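Long-range contacts in succinylglutamate desuccinylase/aspartoacylase (Shewanella frigidimarina, PDB 3LWU), which binds a zinc ion and is probably a hydrolase that acts on ester bonds: residues S52-Y57 against S286-I291; G82-G87 against V290-V295; E322-V327 against L337-R342. One frame throughout, in Å; residues are numbered along the deposited sequence. Where two conformers were deposited one is given.

Interaction 1 (S52-Y57 against S286-I291); sequences SAPSVY and SHRGVI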
# COMPACT_ATOMS: atom_id res chain seq x y z
N SER A 52 40.66 -18.53 -20.82
CA SER A 52 39.95 -19.73 -21.31
C SER A 52 38.55 -20.01 -20.67
O SER A 52 37.65 -20.57 -21.33
CB SER A 52 40.87 -20.99 -21.15
N ALA A 53 38.36 -19.63 -19.41
CA ALA A 53 37.27 -20.23 -18.66
C ALA A 53 35.95 -19.46 -18.84
O ALA A 53 35.92 -18.23 -19.02
CB ALA A 53 37.65 -20.39 -17.16
N PRO A 54 34.85 -20.20 -18.80
CA PRO A 54 33.53 -19.58 -18.81
C PRO A 54 33.34 -18.58 -17.65
O PRO A 54 33.85 -18.81 -16.55
CB PRO A 54 32.58 -20.77 -18.65
CG PRO A 54 33.40 -21.99 -18.88
CD PRO A 54 34.79 -21.66 -18.59
N SER A 55 32.64 -17.49 -17.92
CA SER A 55 32.35 -16.48 -16.93
C SER A 55 30.92 -16.62 -16.46
O SER A 55 30.07 -17.19 -17.18
CB SER A 55 32.59 -15.08 -17.49
OG SER A 55 31.72 -14.81 -18.58
N VAL A 56 30.67 -16.04 -15.30
CA VAL A 56 29.43 -16.21 -14.59
C VAL A 56 28.90 -14.89 -14.07
O VAL A 56 29.67 -14.06 -13.55
CB VAL A 56 29.64 -17.18 -13.40
CG1 VAL A 56 28.32 -17.47 -12.63
CG2 VAL A 56 30.27 -18.48 -13.92
N TYR A 57 27.59 -14.72 -14.16
CA TYR A 57 26.90 -13.54 -13.58
C TYR A 57 25.81 -14.08 -12.68
O TYR A 57 25.00 -14.91 -13.10
CB TYR A 57 26.30 -12.66 -14.66
CG TYR A 57 25.40 -11.56 -14.11
CD1 TYR A 57 25.95 -10.38 -13.60
CD2 TYR A 57 24.03 -11.70 -14.08
CE1 TYR A 57 25.18 -9.40 -13.12
CE2 TYR A 57 23.23 -10.70 -13.56
CZ TYR A 57 23.82 -9.55 -13.08
OH TYR A 57 23.05 -8.52 -12.58
N SER A 286 31.99 -25.90 -10.76
CA SER A 286 33.07 -26.88 -10.90
C SER A 286 32.93 -27.64 -12.21
O SER A 286 33.85 -27.67 -13.02
CB SER A 286 33.07 -27.87 -9.74
OG SER A 286 34.13 -28.80 -9.87
N HIS A 287 31.79 -28.29 -12.39
CA HIS A 287 31.54 -29.08 -13.61
C HIS A 287 31.80 -28.28 -14.89
O HIS A 287 32.24 -28.82 -15.89
CB HIS A 287 30.09 -29.56 -13.59
CG HIS A 287 29.60 -30.13 -14.89
ND1 HIS A 287 30.05 -31.34 -15.39
CD2 HIS A 287 28.68 -29.67 -15.77
CE1 HIS A 287 29.44 -31.59 -16.54
NE2 HIS A 287 28.60 -30.60 -16.79
N ARG A 288 31.51 -26.98 -14.85
CA ARG A 288 31.73 -26.12 -16.01
C ARG A 288 33.15 -25.57 -16.10
O ARG A 288 33.45 -24.84 -17.05
CB ARG A 288 30.74 -24.95 -16.03
CG ARG A 288 29.25 -25.36 -16.26
CD ARG A 288 29.03 -26.08 -17.60
NE ARG A 288 29.59 -25.32 -18.71
CZ ARG A 288 28.97 -24.31 -19.34
NH1 ARG A 288 27.76 -23.91 -18.97
NH2 ARG A 288 29.58 -23.69 -20.33
N GLY A 289 34.04 -25.91 -15.17
CA GLY A 289 35.44 -25.42 -15.26
C GLY A 289 35.58 -23.93 -14.89
O GLY A 289 36.53 -23.28 -15.29
N VAL A 290 34.62 -23.37 -14.15
CA VAL A 290 34.75 -21.98 -13.70
C VAL A 290 35.74 -21.94 -12.53
O VAL A 290 36.42 -20.94 -12.33
CB VAL A 290 33.38 -21.37 -13.28
CG1 VAL A 290 33.55 -19.96 -12.68
CG2 VAL A 290 32.42 -21.33 -14.46
N ILE A 291 35.79 -23.00 -11.74
CA ILE A 291 36.78 -23.13 -10.69
C ILE A 291 37.65 -24.35 -10.94
O ILE A 291 37.24 -25.27 -11.68
CB ILE A 291 36.15 -23.17 -9.27
CG1 ILE A 291 35.20 -24.36 -9.09
CG2 ILE A 291 35.48 -21.82 -8.93
CD1 ILE A 291 34.82 -24.62 -7.61
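Val-290 meets Pro-54 and Val-56 just after its chain has come off the end of helix 271-287, and its side chain is the one to follow. Val-290 CB lies 4.2 Å from Pro-54 O. From there the two methyls fork. Val-290 CG1 stands opposite the backbone N (chi1 175°) and touches Val-56 CG2 at 3.8 Å, while Val-290 CG2, beside the N, comes closer, 3.6 Å from that same Val-56 CG2. One methyl of Val-56 thus sits against both branches of Val-290, and the two valines meet at a slant. Val-290 CG2 also rests against Pro-54 O and, more loosely, Pro-54 CB. An alanine at Val-290 would take away both methyls, and Val-56 CG2 would probably be left facing a gap between the strand and the helix end.

Nearer the surface the proline ring takes over. Pro-54 CG lies 3.4 Å from Arg-288 O, and the guanidinium passes loosely by, with Arg-288 NH2 4.4 Å from Pro-54 CG; NH1 of that arginine bonds to Tyr-284 OH. Ala-53 CB packs on Gly-289 O at 3.6 Å. No hydrogen bond crosses between the two segments, so van der Waals contact alone joins them. Ile-187 and Leu-285 extend the apolar patch around the two valines.

The helix ends in a Schellman motif: Gly-289 has positive phi (74°), and its N bonds back to Ser-286 O. That turn sets Val-290 against the lead-in to strand 56-60, a helix C-terminus packed beside a strand that runs parallel to strands 89-92 and 187-194.

Interaction 2 (G82-G87 against V290-V295); sequences GYQVLG and VIAEKV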
# COMPACT_ATOMS: atom_id res chain seq x y z
N GLY A 82 38.47 -19.41 -0.89
CA GLY A 82 39.34 -20.60 -0.84
C GLY A 82 39.40 -21.51 -2.07
O GLY A 82 40.05 -22.54 -2.03
N TYR A 83 38.73 -21.15 -3.17
CA TYR A 83 38.79 -21.92 -4.41
C TYR A 83 39.54 -21.09 -5.44
O TYR A 83 39.56 -19.87 -5.36
CB TYR A 83 37.39 -22.27 -4.92
CG TYR A 83 36.69 -23.28 -4.06
CD1 TYR A 83 37.02 -24.62 -4.14
CD2 TYR A 83 35.71 -22.92 -3.15
CE1 TYR A 83 36.41 -25.56 -3.36
CE2 TYR A 83 35.09 -23.88 -2.33
CZ TYR A 83 35.46 -25.19 -2.46
OH TYR A 83 34.93 -26.18 -1.71
N GLN A 84 40.21 -21.77 -6.38
CA GLN A 84 40.87 -21.07 -7.45
C GLN A 84 39.89 -20.76 -8.58
O GLN A 84 39.38 -21.69 -9.25
CB GLN A 84 42.04 -21.89 -7.97
CG GLN A 84 42.71 -21.26 -9.16
CD GLN A 84 44.04 -21.88 -9.42
OE1 GLN A 84 44.15 -23.01 -9.92
NE2 GLN A 84 45.09 -21.13 -9.10
N VAL A 85 39.67 -19.47 -8.83
CA VAL A 85 38.70 -19.02 -9.79
C VAL A 85 39.39 -18.91 -11.16
O VAL A 85 40.32 -18.14 -11.35
CB VAL A 85 38.08 -17.66 -9.36
CG1 VAL A 85 37.02 -17.20 -10.36
CG2 VAL A 85 37.42 -17.78 -7.95
N LEU A 86 38.91 -19.71 -12.10
CA LEU A 86 39.48 -19.74 -13.46
C LEU A 86 38.76 -18.74 -14.36
O LEU A 86 39.40 -18.05 -15.17
CB LEU A 86 39.42 -21.14 -14.05
CG LEU A 86 40.15 -22.24 -13.25
CD1 LEU A 86 39.93 -23.61 -13.92
CD2 LEU A 86 41.65 -21.93 -13.09
N GLY A 87 37.43 -18.66 -14.22
CA GLY A 87 36.65 -17.74 -15.03
C GLY A 87 36.07 -16.63 -14.20
O GLY A 87 35.81 -16.81 -13.01
N VAL A 290 34.62 -23.37 -14.15
CA VAL A 290 34.75 -21.98 -13.70
C VAL A 290 35.74 -21.94 -12.53
O VAL A 290 36.42 -20.94 -12.33
CB VAL A 290 33.38 -21.37 -13.28
CG1 VAL A 290 33.55 -19.96 -12.68
CG2 VAL A 290 32.42 -21.33 -14.46
N ILE A 291 35.79 -23.00 -11.74
CA ILE A 291 36.78 -23.13 -10.69
C ILE A 291 37.65 -24.35 -10.94
O ILE A 291 37.24 -25.27 -11.68
CB ILE A 291 36.15 -23.17 -9.27
CG1 ILE A 291 35.20 -24.36 -9.09
CG2 ILE A 291 35.48 -21.82 -8.93
CD1 ILE A 291 34.82 -24.62 -7.61
N ALA A 292 38.84 -24.39 -10.33
CA ALA A 292 39.79 -25.49 -10.60
C ALA A 292 39.43 -26.80 -9.90
O ALA A 292 39.65 -27.89 -10.42
CB ALA A 292 41.22 -25.06 -10.26
N GLU A 293 38.84 -26.69 -8.72
CA GLU A 293 38.53 -27.85 -7.91
C GLU A 293 37.32 -28.65 -8.42
O GLU A 293 36.41 -28.11 -9.07
CB GLU A 293 38.30 -27.41 -6.46
CG GLU A 293 39.56 -26.84 -5.81
CD GLU A 293 39.79 -25.34 -6.12
OE1 GLU A 293 38.94 -24.70 -6.75
OE2 GLU A 293 40.84 -24.81 -5.72
N LYS A 294 37.35 -29.95 -8.14
CA LYS A 294 36.21 -30.81 -8.32
C LYS A 294 35.34 -30.69 -7.08
O LYS A 294 35.77 -31.04 -6.00
CB LYS A 294 36.65 -32.27 -8.50
CG LYS A 294 35.50 -33.22 -8.85
CD LYS A 294 36.00 -34.45 -9.64
CE LYS A 294 34.92 -35.53 -9.76
NZ LYS A 294 34.80 -36.36 -8.51
N VAL A 295 34.14 -30.15 -7.23
CA VAL A 295 33.18 -30.11 -6.16
C VAL A 295 32.00 -30.97 -6.62
O VAL A 295 31.39 -30.67 -7.65
CB VAL A 295 32.70 -28.72 -5.90
CG1 VAL A 295 31.61 -28.72 -4.78
CG2 VAL A 295 33.92 -27.80 -5.57
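The ring of Tyr-83 and the carboxylate of Glu-293 are the flat groups, and their planes stand 72° apart. Glu-293 arrives at the ring's edge: OE1 lies near the ring plane, 3.2 Å from Tyr-83 CD1, and CG is in plane at the same edge. Ile-291 CD1 and Val-295 CG2 approach the ring obliquely, the latter 4.0 Å from Tyr-83 CE1. Because the glutamate chain bends at chi2 (84°), its carboxylate turns back onto the neighbouring backbone, where both oxygens receive Gln-84 N through their syn lone pairs. Glu-293 OE1 and OE2 each lie 3.2 Å from Gln-84 N, the OE2 bond being the straighter at 160°. This shared N-H probably helps to fix the turn of the carboxylate.

Beyond it the backbones join at a single bridge, Val-85 with Ile-291. Ala-292 N bonds to Gln-84 O at 3.0 Å. Val-290 O accepts two donors from the same face of its carbonyl plane, Leu-86 N at 2.8 Å and Gly-87 N at 3.1 Å. Leu-86 CD1 lies over this junction, 3.8 Å from Ala-292 CA.

The contact ties two loops together: the one linking helix 68-80 to strand 89-92, and the one that follows helix 271-287. Leu-282 of that helix packs on Tyr-83 and Ile-291. On another side, backbone bonds between Val-85 and Ser-49 and between Leu-86 and Glu-50 add the loop that leads toward strand 56-60.

Interaction 3 (E322-V327 against L337-R342); sequences EYCASV and LVNILR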
# COMPACT_ATOMS: atom_id res chain seq x y z
N GLU A 322 -6.30 -23.00 5.99
CA GLU A 322 -5.27 -23.85 6.56
C GLU A 322 -4.61 -24.67 5.45
O GLU A 322 -5.26 -25.38 4.68
CB GLU A 322 -5.80 -24.76 7.68
CG GLU A 322 -4.65 -25.52 8.39
CD GLU A 322 -5.04 -26.12 9.73
OE1 GLU A 322 -6.08 -25.76 10.30
OE2 GLU A 322 -4.27 -26.97 10.22
N TYR A 323 -3.29 -24.52 5.35
CA TYR A 323 -2.49 -25.14 4.30
C TYR A 323 -2.07 -26.51 4.80
O TYR A 323 -1.17 -26.60 5.59
CB TYR A 323 -1.27 -24.25 3.93
CG TYR A 323 -1.73 -22.93 3.32
CD1 TYR A 323 -2.10 -22.85 1.99
CD2 TYR A 323 -1.84 -21.79 4.10
CE1 TYR A 323 -2.55 -21.66 1.45
CE2 TYR A 323 -2.31 -20.62 3.58
CZ TYR A 323 -2.66 -20.56 2.25
OH TYR A 323 -3.16 -19.37 1.74
N CYS A 324 -2.78 -27.56 4.40
CA CYS A 324 -2.50 -28.91 4.89
C CYS A 324 -1.35 -29.56 4.17
O CYS A 324 -0.61 -30.31 4.76
CB CYS A 324 -3.73 -29.81 4.71
SG CYS A 324 -5.12 -29.18 5.54
N ALA A 325 -1.23 -29.35 2.87
CA ALA A 325 -0.22 -30.09 2.11
C ALA A 325 1.11 -29.41 2.27
O ALA A 325 1.24 -28.21 1.97
CB ALA A 325 -0.57 -30.17 0.63
N SER A 326 2.11 -30.17 2.69
CA SER A 326 3.49 -29.67 2.80
C SER A 326 4.14 -29.42 1.44
O SER A 326 4.09 -30.26 0.55
CB SER A 326 4.36 -30.70 3.53
OG SER A 326 3.91 -30.88 4.86
N VAL A 327 4.82 -28.30 1.31
CA VAL A 327 5.55 -28.02 0.08
C VAL A 327 6.71 -29.00 -0.08
O VAL A 327 7.34 -29.38 0.90
CB VAL A 327 6.04 -26.56 0.04
CG1 VAL A 327 4.82 -25.65 -0.05
CG2 VAL A 327 6.99 -26.18 1.30
N LEU A 337 -5.49 -30.66 0.23
CA LEU A 337 -4.58 -29.60 -0.10
C LEU A 337 -4.74 -28.45 0.92
O LEU A 337 -3.78 -28.04 1.54
CB LEU A 337 -4.87 -29.08 -1.50
CG LEU A 337 -3.91 -28.04 -2.05
CD1 LEU A 337 -2.60 -28.73 -2.55
CD2 LEU A 337 -4.61 -27.25 -3.17
N VAL A 338 -5.96 -27.94 1.05
CA VAL A 338 -6.30 -26.94 2.08
C VAL A 338 -7.62 -27.29 2.77
O VAL A 338 -8.43 -28.08 2.24
CB VAL A 338 -6.46 -25.52 1.50
CG1 VAL A 338 -5.20 -25.09 0.81
CG2 VAL A 338 -7.66 -25.42 0.60
N ASN A 339 -7.82 -26.74 3.96
CA ASN A 339 -9.15 -26.62 4.54
C ASN A 339 -9.55 -25.15 4.49
O ASN A 339 -8.75 -24.28 4.78
CB ASN A 339 -9.16 -27.16 5.97
CG ASN A 339 -8.71 -28.63 6.03
OD1 ASN A 339 -9.16 -29.43 5.24
ND2 ASN A 339 -7.84 -28.97 6.97
N ILE A 340 -10.78 -24.88 4.11
CA ILE A 340 -11.31 -23.53 4.15
C ILE A 340 -12.27 -23.39 5.33
O ILE A 340 -13.22 -24.16 5.45
CB ILE A 340 -12.08 -23.21 2.86
CG1 ILE A 340 -11.21 -23.52 1.63
CG2 ILE A 340 -12.53 -21.75 2.86
CD1 ILE A 340 -11.89 -23.16 0.29
N LEU A 341 -11.99 -22.42 6.18
CA LEU A 341 -12.84 -22.07 7.29
C LEU A 341 -13.69 -20.87 6.89
O LEU A 341 -13.16 -19.85 6.44
CB LEU A 341 -11.98 -21.72 8.52
CG LEU A 341 -12.70 -21.14 9.77
CD1 LEU A 341 -13.63 -22.18 10.33
CD2 LEU A 341 -11.68 -20.66 10.86
N ARG A 342 -14.99 -21.00 7.06
CA ARG A 342 -15.93 -19.90 6.86
C ARG A 342 -16.78 -19.70 8.12
O ARG A 342 -17.92 -20.22 8.24
CB ARG A 342 -16.79 -20.17 5.61
CG ARG A 342 -16.03 -20.01 4.27
CD ARG A 342 -15.71 -18.54 4.02
NE ARG A 342 -16.98 -17.83 3.84
CZ ARG A 342 -17.62 -17.72 2.67
NH1 ARG A 342 -17.07 -18.15 1.56
NH2 ARG A 342 -18.81 -17.14 2.64
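Tyr-323 and Val-338 form the non-hydrogen-bonded pair of two antiparallel strands, which puts their side chains next to each other on one face, pointing the same way, with Tyr-323 CD1 4.0 Å from Val-338 CG1. The tyrosine CG stands opposite its carbonyl carbon (chi1 -64°), as does the valine CG1, and this shared setting helps to bring methyl and ring alongside each other. The ring also stacks with His-366, and its hydroxyl bonds to Ser-369 O.

Glu-322 and Asn-339 occupy the other face, where Glu-322 CB lies 4.5 Å from Asn-339 CB. In one of its two modelled conformers, Glu-322 OE1 bonds to Leu-271 N of the second subunit. Cys-324 SG sits near the Asn-339 side chain. Beneath these side chains the backbones of Glu-322 and Asn-339 exchange two hydrogen bonds, each 3.0 Å between N and O and each in the plane of the accepting carbonyl.

Just past Tyr-323 the strand gives way to a turn, and Leu-337 O takes over as acceptor. Ala-325 N reaches Leu-337 O at 3.2 Å, tilted 26° from the carbonyl plane; the bond from Cys-324 N is weak. Ala-325 CB meets Leu-337 CD1 at 4.0 Å, and Leu-331 packs on both residues from the connecting loop.

On its far side, strand 336-341 sets two residues, Leu-337 and Val-338, against the single Ile-355 of strand 352-356, as in a classic beta bulge. The arrangement is an antiparallel strand pair in the middle of a four-stranded sheet, ordered 352-356, 336-341, 319-323, 371-372, from which Glu-322 and Leu-341 meet the second subunit.

Overall arrangement
Interactions 1 and 2 are neighbours, their centres 8 Å apart, and they share Val-290 and Ile-291 in the chain leaving helix 271-287. Ser-286 joins them further, its OG probably hydrogen-bonded to Glu-293 O and Val-295 N. Together they fasten the end of that helix beside strands 56-60 and 89-92, which run parallel as neighbours. Interaction 3 follows later in the chain, on the opposite side of its centre, with its own centre 43 Å from that of interaction 1 and 45 Å from that of interaction 2. Its separate antiparallel sheet reaches other subunits, whereas interactions 1 and 2 touch no other chain of the assembly. All three lie away from the zinc site of His-63, Glu-66 and His-192.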